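Local coordinates for proton-dependent oligopeptide transporter family protein (Xanthomonas campestris, PDB 6EI3) that probably carries short peptides across the membrane by coupling their uptake to proton movement, as a POT-family transporter captured here in an auto-inhibited state, at residues R366-I371 / L488-Y493; G74-I79 / V185-R190; A383-M388 / G468-A473. All coordinates share one frame; numbering follows the deposited sequence.

In the fold
The three contacts sample an all-helical transporter of the major facilitator superfamily. Contact 2 comes first along the chain and joins helix 62-95 to the end of helix 168-188. Contacts 1 and 3 follow, with contact 3 nested inside the loop closed by contact 1. Both of these join helices 363-389 and 471-495, so one antiparallel pair is fastened at two levels, with centres about 27 Å apart. Contact 2 lies on the opposite side of the chain's centre, about 40 Å from contact 1 and 49 Å from contact 3 between centres. As expected for this family, contact 2 probably belongs to the N-terminal bundle and contacts 1 and 3 to the C-terminal one; bound lipid lies beside all three.

Contact 1: R366-I371 / L488-Y493; sequences RMTSGI and LAFGLY. With 78M ((2S)-2,3-dihydroxypropyl(7Z)-pentadec-7-enoate), chain C; 78M ((2S)-2,3-dihydroxypropyl(7Z)-pentadec-7-enoate), chain J; 78M ((2S)-2,3-dihydroxypropyl(7Z)-pentadec-7-enoate), chain O.
F490 of helix 471-495 reaches over to helix 363-389, where its ring meets M367, T368 and I371 and illustrates how one aromatic side chain can carry much of a helix-helix contact. With CG anti to the backbone N (chi1 -170°), the side chain heads toward that helix. M367 meets the far end of the ring, its CB lying 3.5 Å from F490 CZ. The thioether sits obliquely beside the ring, with M367 SD 5.2 Å from the F490 ring centroid in a Met-aromatic contact, and a bend at chi3 (81°) brings CE back to the same end. At the ring edge, T368 OG1 stands 3.2 Å from F490 CD1. I371 comes in across the side chain, and its CD1 lies 3.7 Å from F490 CD2.

In the second shell, L364 O accepts a hydrogen bond from T368 OG1 within the same helix. The T368 methyl rests on the glycine, CG2 being 3.9 Å from G491 CA. G491 also borders lipid, with its C 3.1 Å from the ester carbonyl oxygen O1 of 78M chain C. Farther round this helix, Y493 OH hydrogen-bonds to O21 of 78M chain O at 2.7 Å.

The two segments run nearly antiparallel (169°), their axes 9.0 Å apart. Helix 281-306 packs V299 against both M367 and F490, while V413 and T416 of helix 400-424 touch M367.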
# COMPACT_ATOMS: atom_id res chain seq x y z
N ARG A 366 12.32 -13.48 -7.64
CA ARG A 366 11.89 -12.16 -8.12
C ARG A 366 11.67 -11.25 -6.91
O ARG A 366 12.15 -10.12 -6.90
CB ARG A 366 10.59 -12.27 -8.92
CG ARG A 366 10.72 -12.92 -10.30
CD ARG A 366 9.36 -12.99 -10.99
NE ARG A 366 9.33 -14.01 -12.02
CZ ARG A 366 8.33 -14.20 -12.87
NH1 ARG A 366 7.24 -13.44 -12.81
NH2 ARG A 366 8.41 -15.15 -13.80
N MET A 367 10.97 -11.76 -5.88
CA MET A 367 10.66 -10.97 -4.70
C MET A 367 11.91 -10.54 -3.92
O MET A 367 12.03 -9.35 -3.62
CB MET A 367 9.64 -11.69 -3.83
CG MET A 367 8.24 -11.73 -4.46
SD MET A 367 7.10 -12.72 -3.47
CE MET A 367 6.66 -11.52 -2.19
N THR A 368 12.86 -11.47 -3.69
CA THR A 368 14.13 -11.17 -3.00
C THR A 368 14.89 -10.08 -3.78
O THR A 368 15.30 -9.08 -3.19
CB THR A 368 15.00 -12.46 -2.89
OG1 THR A 368 14.21 -13.52 -2.35
CG2 THR A 368 16.25 -12.25 -2.05
N SER A 369 15.03 -10.28 -5.12
CA SER A 369 15.71 -9.36 -6.04
C SER A 369 15.03 -8.00 -6.05
O SER A 369 15.72 -6.99 -6.13
CB SER A 369 15.73 -9.94 -7.45
OG SER A 369 16.40 -11.19 -7.51
N GLY A 370 13.71 -8.00 -5.94
CA GLY A 370 12.88 -6.80 -5.92
C GLY A 370 13.13 -5.91 -4.72
O GLY A 370 13.21 -4.69 -4.86
N ILE A 371 13.27 -6.53 -3.52
CA ILE A 371 13.54 -5.78 -2.28
C ILE A 371 14.95 -5.19 -2.37
O ILE A 371 15.14 -4.02 -2.05
CB ILE A 371 13.35 -6.65 -1.03
CG1 ILE A 371 11.94 -7.28 -0.98
CG2 ILE A 371 13.67 -5.87 0.27
CD1 ILE A 371 11.80 -8.43 0.05
N LEU A 488 17.87 -9.78 2.62
CA LEU A 488 18.61 -10.87 3.23
C LEU A 488 17.67 -11.75 4.06
O LEU A 488 17.69 -12.96 3.88
CB LEU A 488 19.81 -10.34 4.07
CG LEU A 488 20.60 -11.40 4.87
CD1 LEU A 488 21.33 -12.37 3.95
CD2 LEU A 488 21.58 -10.74 5.85
N ALA A 489 16.83 -11.15 4.94
CA ALA A 489 15.90 -11.91 5.79
C ALA A 489 14.87 -12.63 4.93
O ALA A 489 14.63 -13.82 5.14
CB ALA A 489 15.22 -10.99 6.80
N PHE A 490 14.32 -11.95 3.91
CA PHE A 490 13.39 -12.55 2.95
C PHE A 490 14.02 -13.78 2.27
O PHE A 490 13.40 -14.84 2.24
CB PHE A 490 12.93 -11.53 1.89
CG PHE A 490 11.78 -12.01 1.03
CD1 PHE A 490 12.01 -12.84 -0.06
CD2 PHE A 490 10.48 -11.64 1.31
CE1 PHE A 490 10.94 -13.32 -0.83
CE2 PHE A 490 9.41 -12.09 0.54
CZ PHE A 490 9.65 -12.93 -0.54
N GLY A 491 15.22 -13.62 1.74
CA GLY A 491 15.95 -14.66 1.03
C GLY A 491 16.22 -15.90 1.84
O GLY A 491 16.15 -17.02 1.31
N LEU A 492 16.54 -15.72 3.14
CA LEU A 492 16.82 -16.84 4.04
C LEU A 492 15.53 -17.59 4.36
O LEU A 492 15.54 -18.82 4.41
CB LEU A 492 17.55 -16.38 5.32
CG LEU A 492 18.99 -15.84 5.12
CD1 LEU A 492 19.42 -15.00 6.32
CD2 LEU A 492 19.99 -16.96 4.88
N TYR A 493 14.41 -16.86 4.50
CA TYR A 493 13.09 -17.46 4.73
C TYR A 493 12.63 -18.21 3.45
O TYR A 493 12.20 -19.36 3.54
CB TYR A 493 12.05 -16.40 5.16
CG TYR A 493 10.71 -17.02 5.49
CD1 TYR A 493 10.49 -17.63 6.72
CD2 TYR A 493 9.71 -17.10 4.52
CE1 TYR A 493 9.27 -18.26 7.00
CE2 TYR A 493 8.50 -17.74 4.79
CZ TYR A 493 8.27 -18.29 6.04
OH TYR A 493 7.07 -18.90 6.29
O21 78M C . 19.50 -19.87 -4.24
C20 78M C . 19.22 -19.53 -2.89
C18 78M C . 20.07 -18.37 -2.43
O19 78M C . 21.45 -18.73 -2.49
C17 78M C . 19.73 -17.90 -1.03
O2 78M C . 20.55 -16.73 -0.83
C1 78M C . 20.14 -15.80 0.04
O1 78M C . 19.12 -15.87 0.66
C2 78M C . 21.13 -14.68 0.14
C3 78M C . 20.51 -13.30 0.31
C4 78M C . 19.82 -12.78 -0.95
C5 78M C . 20.36 -11.47 -1.50
C6 78M C . 20.07 -10.24 -0.64
C7 78M C . 20.57 -8.97 -1.24
C8 78M C . 21.60 -8.23 -0.84
C9 78M C . 22.54 -8.51 0.29
C10 78M C . 22.27 -7.65 1.52
C11 78M C . 23.14 -7.99 2.72
C12 78M C . 22.85 -7.17 3.98
C13 78M C . 23.48 -5.77 4.01
C15 78M C . 23.53 -3.50 5.10
C14 78M C . 23.06 -4.93 5.20
O21 78M J . 15.27 -23.76 -4.38
C20 78M J . 14.62 -22.72 -3.66
C18 78M J . 15.52 -21.51 -3.51
O19 78M J . 16.74 -21.89 -2.87
C17 78M J . 14.85 -20.39 -2.75
O2 78M J . 15.80 -19.30 -2.69
C1 78M J . 15.35 -18.06 -2.92
O1 78M J . 14.22 -17.81 -3.27
C2 78M J . 16.42 -17.04 -2.69
C3 78M J . 16.42 -15.92 -3.72
C4 78M J . 17.74 -15.19 -3.84
C5 78M J . 17.82 -14.34 -5.09
C6 78M J . 19.05 -13.44 -5.17
C7 78M J . 19.15 -12.77 -6.52
C8 78M J . 19.78 -11.64 -6.83
C9 78M J . 20.56 -10.72 -5.92
C10 78M J . 19.79 -9.45 -5.55
C11 78M J . 19.81 -8.33 -6.60
C12 78M J . 21.07 -7.46 -6.63
C13 78M J . 21.32 -6.63 -5.37
C15 78M J . 23.02 -5.46 -3.93
C14 78M J . 22.68 -5.97 -5.31
O21 78M O . 7.24 -20.43 8.54
C20 78M O . 5.98 -20.18 9.14
C18 78M O . 6.11 -19.24 10.32
O19 78M O . 7.00 -19.80 11.29
C17 78M O . 4.78 -18.93 10.96
O2 78M O . 4.98 -17.72 11.73
C1 78M O . 3.90 -17.06 12.15
O1 78M O . 2.78 -17.48 12.07
C2 78M O . 4.28 -15.72 12.72
C3 78M O . 3.68 -14.55 11.95
C4 78M O . 4.64 -13.38 11.79
C5 78M O . 4.22 -12.11 12.49
C6 78M O . 3.17 -11.27 11.75
C7 78M O . 3.76 -10.07 11.09
C8 78M O . 3.58 -8.81 11.45
C9 78M O . 4.19 -7.61 10.78
C10 78M O . 5.55 -7.27 11.38
C11 78M O . 6.65 -7.00 10.36
C12 78M O . 8.03 -7.39 10.85
C13 78M O . 9.15 -7.30 9.81
C15 78M O . 10.98 -5.91 8.80
C14 78M O . 9.69 -5.90 9.58

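Contact 2: G74-I79 / V185-R190; sequences GKYTTI and VFWLGR. With 78M ((2S)-2,3-dihydroxypropyl(7Z)-pentadec-7-enoate), chain B.
The rings of Y76 and F186 lie nearly parallel (15°) but offset so far that they hardly overlap. The closest approach is oblique, Y76 CD1 to F186 CE2 at 3.4 Å. Each side chain has CG anti to its backbone N (chi1 175° in Y76), which sends both rings into the interface. I79 sets its CG2 branch over one face of the F186 ring, 3.7 Å from the centroid, in a CH-pi contact.

The phenol end of Y76 goes further, and its OH lies 3.1 Å from R190 CB. R190 has CG between the backbone N and the carbonyl carbon (chi1 78°), and the chain then extends to NE before the guanidinium folds over the W187 indole. R190 NH1 lies above the centre of that ring and hydrogen-bonds to W187 O at 3.0 Å. The same oxygen accepts from R190 N on the other side of its plane. The opposite face of W187 carries the acyl chain of 78M chain B, whose O21 is hydrogen-bonded to T77 OG1.

The contact thus joins helix 62-95 to the C-terminal end of helix 168-188 at a lipid-lined site of the MFS bundle. R195 adds a cation-pi contact to Y76. F124 of helix 121-127 packs on Y76 and I79, and helix 4-22 touches F186 through I7 and N10.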
# COMPACT_ATOMS: atom_id res chain seq x y z
N GLY A 74 -23.86 -5.40 1.22
CA GLY A 74 -23.54 -5.73 -0.16
C GLY A 74 -22.60 -4.66 -0.71
O GLY A 74 -22.46 -3.59 -0.12
N LYS A 75 -21.96 -4.93 -1.82
CA LYS A 75 -20.94 -4.06 -2.41
C LYS A 75 -21.47 -2.77 -3.01
O LYS A 75 -20.84 -1.73 -2.81
CB LYS A 75 -20.13 -4.85 -3.44
CG LYS A 75 -19.26 -5.93 -2.80
CD LYS A 75 -18.58 -6.79 -3.85
CE LYS A 75 -18.40 -8.18 -3.31
NZ LYS A 75 -19.22 -9.16 -4.05
N TYR A 76 -22.62 -2.80 -3.72
CA TYR A 76 -23.17 -1.57 -4.30
C TYR A 76 -23.37 -0.45 -3.27
O TYR A 76 -22.90 0.67 -3.48
CB TYR A 76 -24.49 -1.80 -5.07
CG TYR A 76 -25.08 -0.49 -5.54
CD1 TYR A 76 -24.53 0.20 -6.62
CD2 TYR A 76 -26.11 0.13 -4.84
CE1 TYR A 76 -25.01 1.45 -7.01
CE2 TYR A 76 -26.61 1.37 -5.22
CZ TYR A 76 -26.06 2.02 -6.32
OH TYR A 76 -26.53 3.25 -6.69
N THR A 77 -24.14 -0.75 -2.20
CA THR A 77 -24.47 0.23 -1.14
C THR A 77 -23.21 0.75 -0.43
O THR A 77 -23.10 1.95 -0.18
CB THR A 77 -25.48 -0.38 -0.17
OG1 THR A 77 -26.67 -0.66 -0.90
CG2 THR A 77 -25.81 0.53 1.02
N THR A 78 -22.29 -0.15 -0.12
CA THR A 78 -21.05 0.18 0.59
C THR A 78 -20.19 1.10 -0.29
O THR A 78 -19.71 2.12 0.20
CB THR A 78 -20.36 -1.11 1.04
OG1 THR A 78 -21.33 -1.91 1.72
CG2 THR A 78 -19.19 -0.84 1.99
N ILE A 79 -20.08 0.78 -1.60
CA ILE A 79 -19.33 1.61 -2.54
C ILE A 79 -19.91 3.01 -2.58
O ILE A 79 -19.16 3.98 -2.48
CB ILE A 79 -19.18 1.00 -3.98
CG1 ILE A 79 -18.26 -0.25 -3.95
CG2 ILE A 79 -18.58 2.08 -4.95
CD1 ILE A 79 -18.40 -1.22 -5.19
N VAL A 185 -21.20 8.56 -12.03
CA VAL A 185 -21.15 7.52 -13.07
C VAL A 185 -21.49 6.14 -12.47
O VAL A 185 -22.32 5.42 -13.03
CB VAL A 185 -19.83 7.56 -13.88
CG1 VAL A 185 -19.63 6.27 -14.68
CG2 VAL A 185 -19.79 8.77 -14.82
N PHE A 186 -20.92 5.81 -11.29
CA PHE A 186 -21.22 4.55 -10.61
C PHE A 186 -22.74 4.45 -10.36
O PHE A 186 -23.36 3.48 -10.77
CB PHE A 186 -20.39 4.39 -9.31
CG PHE A 186 -20.54 3.02 -8.65
CD1 PHE A 186 -19.83 1.92 -9.14
CD2 PHE A 186 -21.36 2.84 -7.55
CE1 PHE A 186 -19.98 0.65 -8.55
CE2 PHE A 186 -21.47 1.59 -6.93
CZ PHE A 186 -20.78 0.50 -7.44
N TRP A 187 -23.33 5.52 -9.79
CA TRP A 187 -24.77 5.63 -9.49
C TRP A 187 -25.65 5.53 -10.76
O TRP A 187 -26.73 4.92 -10.70
CB TRP A 187 -25.02 6.95 -8.72
CG TRP A 187 -26.46 7.25 -8.43
CD1 TRP A 187 -27.19 6.83 -7.36
CD2 TRP A 187 -27.32 8.09 -9.21
NE1 TRP A 187 -28.48 7.32 -7.45
CE2 TRP A 187 -28.59 8.09 -8.59
CE3 TRP A 187 -27.15 8.81 -10.41
CZ2 TRP A 187 -29.68 8.80 -9.10
CZ3 TRP A 187 -28.24 9.52 -10.92
CH2 TRP A 187 -29.48 9.51 -10.27
N LEU A 188 -25.19 6.05 -11.90
CA LEU A 188 -25.94 5.98 -13.16
C LEU A 188 -26.15 4.54 -13.68
O LEU A 188 -27.10 4.29 -14.40
CB LEU A 188 -25.30 6.88 -14.24
CG LEU A 188 -25.65 8.38 -14.13
CD1 LEU A 188 -24.63 9.24 -14.84
CD2 LEU A 188 -27.03 8.68 -14.71
N GLY A 189 -25.29 3.60 -13.29
CA GLY A 189 -25.50 2.21 -13.70
C GLY A 189 -26.23 1.36 -12.68
O GLY A 189 -26.34 0.15 -12.89
N ARG A 190 -26.74 1.97 -11.55
CA ARG A 190 -27.38 1.28 -10.40
C ARG A 190 -28.48 0.26 -10.77
O ARG A 190 -28.48 -0.84 -10.21
CB ARG A 190 -27.91 2.26 -9.33
CG ARG A 190 -29.24 2.98 -9.63
CD ARG A 190 -29.42 4.30 -8.88
NE ARG A 190 -30.58 5.06 -9.38
CZ ARG A 190 -30.58 5.86 -10.45
NH1 ARG A 190 -29.47 6.04 -11.15
NH2 ARG A 190 -31.68 6.50 -10.81
O21 78M B . -27.86 1.44 -2.17
C20 78M B . -28.58 2.02 -1.10
C18 78M B . -28.09 3.42 -0.82
O19 78M B . -28.55 3.84 0.47
C17 78M B . -28.52 4.41 -1.87
O2 78M B . -27.82 5.64 -1.57
C1 78M B . -27.89 6.63 -2.47
O1 78M B . -28.41 6.52 -3.55
C2 78M B . -27.24 7.88 -1.94
C3 78M B . -27.10 9.02 -2.94
C4 78M B . -26.04 8.77 -4.01
C5 78M B . -25.76 9.98 -4.89
C6 78M B . -24.98 9.64 -6.16
C7 78M B . -24.36 10.83 -6.83
C8 78M B . -24.91 11.68 -7.70
C9 78M B . -26.32 11.68 -8.25
C10 78M B . -26.55 12.78 -9.29
C11 78M B . -26.04 12.45 -10.68
C12 78M B . -25.80 13.66 -11.58
C13 78M B . -25.48 13.30 -13.03
C15 78M B . -23.38 14.60 -13.75
C14 78M B . -24.90 14.44 -13.86

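Contact 3: A383-M388 / G468-A473; sequences AIQVAM and GLSEAA. With 78M ((2S)-2,3-dihydroxypropyl(7Z)-pentadec-7-enoate), chain F.
Q385 and V386 of helix 363-389 meet the start of helix 471-495 chiefly through apolar contacts. The aliphatic part of Q385 lies against the first turn, its CG 3.8 Å from A473 CB and resting on the backbone there, 3.7 Å from A473 N. A bend at chi2 (61°) sets Q385 CD 4.1 Å from A472 CB. V386 contributes its CG2 branch, 3.8 Å from L469 CD2 and 4.2 Å from A473 CB. The backbones come closest at Q385 and A473, whose CA atoms are 5.6 Å apart.

Polar interactions do not bridge the two segments directly; they run through their neighbours. The amide of Q385 is held at both atoms, OE1 by Q316 NE2 and NE2 by D389 OD1. S470 OG hydrogen-bonds to the other carboxylate oxygen, D389 OD2. One acidic residue thus serves both partners and links the two helix ends.

Lipid makes a third group. A383, I384 and A387, on the other flank of helix 363-389, touch 78M chain F, and A383 CB is 3.8 Å from its C4.

G468, with positive phi, is the first residue after helix 458-467 to leave helical angles. Two residues on, S470 OG accepts from A473 N at 3.2 Å in a nearly straight bond (167°), the signature of an N-cap, here that of helix 471-495 packed against a neighbouring helix.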
# COMPACT_ATOMS: atom_id res chain seq x y z
N ALA A 383 23.18 9.12 -2.74
CA ALA A 383 24.37 9.61 -3.46
C ALA A 383 24.05 10.94 -4.16
O ALA A 383 24.89 11.84 -4.18
CB ALA A 383 24.84 8.56 -4.46
N ILE A 384 22.81 11.10 -4.65
CA ILE A 384 22.36 12.34 -5.26
C ILE A 384 22.31 13.42 -4.17
O ILE A 384 22.82 14.53 -4.37
CB ILE A 384 21.03 12.15 -6.00
CG1 ILE A 384 21.26 11.41 -7.33
CG2 ILE A 384 20.31 13.50 -6.21
CD1 ILE A 384 20.01 10.61 -7.81
N GLN A 385 21.75 13.08 -2.99
CA GLN A 385 21.66 13.99 -1.86
C GLN A 385 23.04 14.44 -1.40
O GLN A 385 23.19 15.62 -1.13
CB GLN A 385 20.90 13.36 -0.68
CG GLN A 385 20.46 14.37 0.40
CD GLN A 385 19.54 15.44 -0.13
OE1 GLN A 385 18.55 15.16 -0.81
NE2 GLN A 385 19.86 16.71 0.12
N VAL A 386 24.02 13.51 -1.31
CA VAL A 386 25.40 13.81 -0.87
C VAL A 386 26.06 14.82 -1.84
O VAL A 386 26.76 15.71 -1.38
CB VAL A 386 26.25 12.53 -0.64
CG1 VAL A 386 27.73 12.85 -0.45
CG2 VAL A 386 25.73 11.73 0.55
N ALA A 387 25.80 14.69 -3.17
CA ALA A 387 26.31 15.62 -4.18
C ALA A 387 25.66 17.00 -3.96
O ALA A 387 26.37 17.99 -3.94
CB ALA A 387 26.01 15.11 -5.58
N MET A 388 24.35 17.03 -3.67
CA MET A 388 23.60 18.26 -3.38
C MET A 388 24.11 18.93 -2.10
O MET A 388 24.36 20.14 -2.10
CB MET A 388 22.08 17.97 -3.26
CG MET A 388 21.36 17.78 -4.60
SD MET A 388 19.73 16.97 -4.43
CE MET A 388 18.79 18.27 -3.73
N GLY A 468 28.43 13.75 9.38
CA GLY A 468 28.81 14.56 8.22
C GLY A 468 27.65 14.75 7.26
O GLY A 468 27.50 15.83 6.67
N LEU A 469 26.81 13.71 7.12
CA LEU A 469 25.63 13.70 6.25
C LEU A 469 24.50 14.57 6.80
O LEU A 469 24.33 14.66 8.02
CB LEU A 469 25.09 12.26 6.09
CG LEU A 469 26.07 11.13 5.73
CD1 LEU A 469 25.46 9.77 6.03
CD2 LEU A 469 26.50 11.19 4.27
N SER A 470 23.67 15.14 5.90
CA SER A 470 22.47 15.88 6.28
C SER A 470 21.46 14.83 6.80
O SER A 470 21.68 13.64 6.61
CB SER A 470 21.89 16.62 5.08
OG SER A 470 21.35 15.73 4.11
N GLU A 471 20.38 15.28 7.45
CA GLU A 471 19.31 14.42 7.97
C GLU A 471 18.67 13.63 6.81
O GLU A 471 18.48 12.42 6.92
CB GLU A 471 18.27 15.26 8.73
CG GLU A 471 17.40 14.46 9.67
CD GLU A 471 16.45 15.31 10.50
OE1 GLU A 471 15.23 15.23 10.26
OE2 GLU A 471 16.93 16.04 11.40
N ALA A 472 18.38 14.31 5.68
CA ALA A 472 17.81 13.67 4.49
C ALA A 472 18.75 12.55 3.98
O ALA A 472 18.29 11.43 3.83
CB ALA A 472 17.56 14.71 3.40
N ALA A 473 20.07 12.85 3.80
CA ALA A 473 21.08 11.89 3.31
C ALA A 473 21.24 10.71 4.25
O ALA A 473 21.32 9.57 3.78
CB ALA A 473 22.42 12.59 3.07
O21 78M F . 28.09 15.65 -9.85
C20 78M F . 27.77 14.62 -8.93
C18 78M F . 28.09 13.26 -9.51
O19 78M F . 27.31 13.02 -10.68
C17 78M F . 27.97 12.14 -8.51
O2 78M F . 26.58 11.78 -8.32
C1 78M F . 26.13 10.67 -8.91
O1 78M F . 26.70 10.12 -9.82
C2 78M F . 24.85 10.19 -8.30
C3 78M F . 24.24 8.97 -8.99
C4 78M F . 24.08 7.77 -8.07
C5 78M F . 25.18 6.72 -8.17
C6 78M F . 25.06 5.62 -7.11
C7 78M F . 24.84 4.26 -7.68
C8 78M F . 23.67 3.70 -7.95
C9 78M F . 23.45 2.33 -8.52
C10 78M F . 23.94 2.17 -9.97
C11 78M F . 24.21 0.73 -10.38
C12 78M F . 23.00 -0.04 -10.88
C13 78M F . 23.22 -1.53 -10.99
C15 78M F . 22.29 -3.78 -11.67
C14 78M F . 22.05 -2.29 -11.60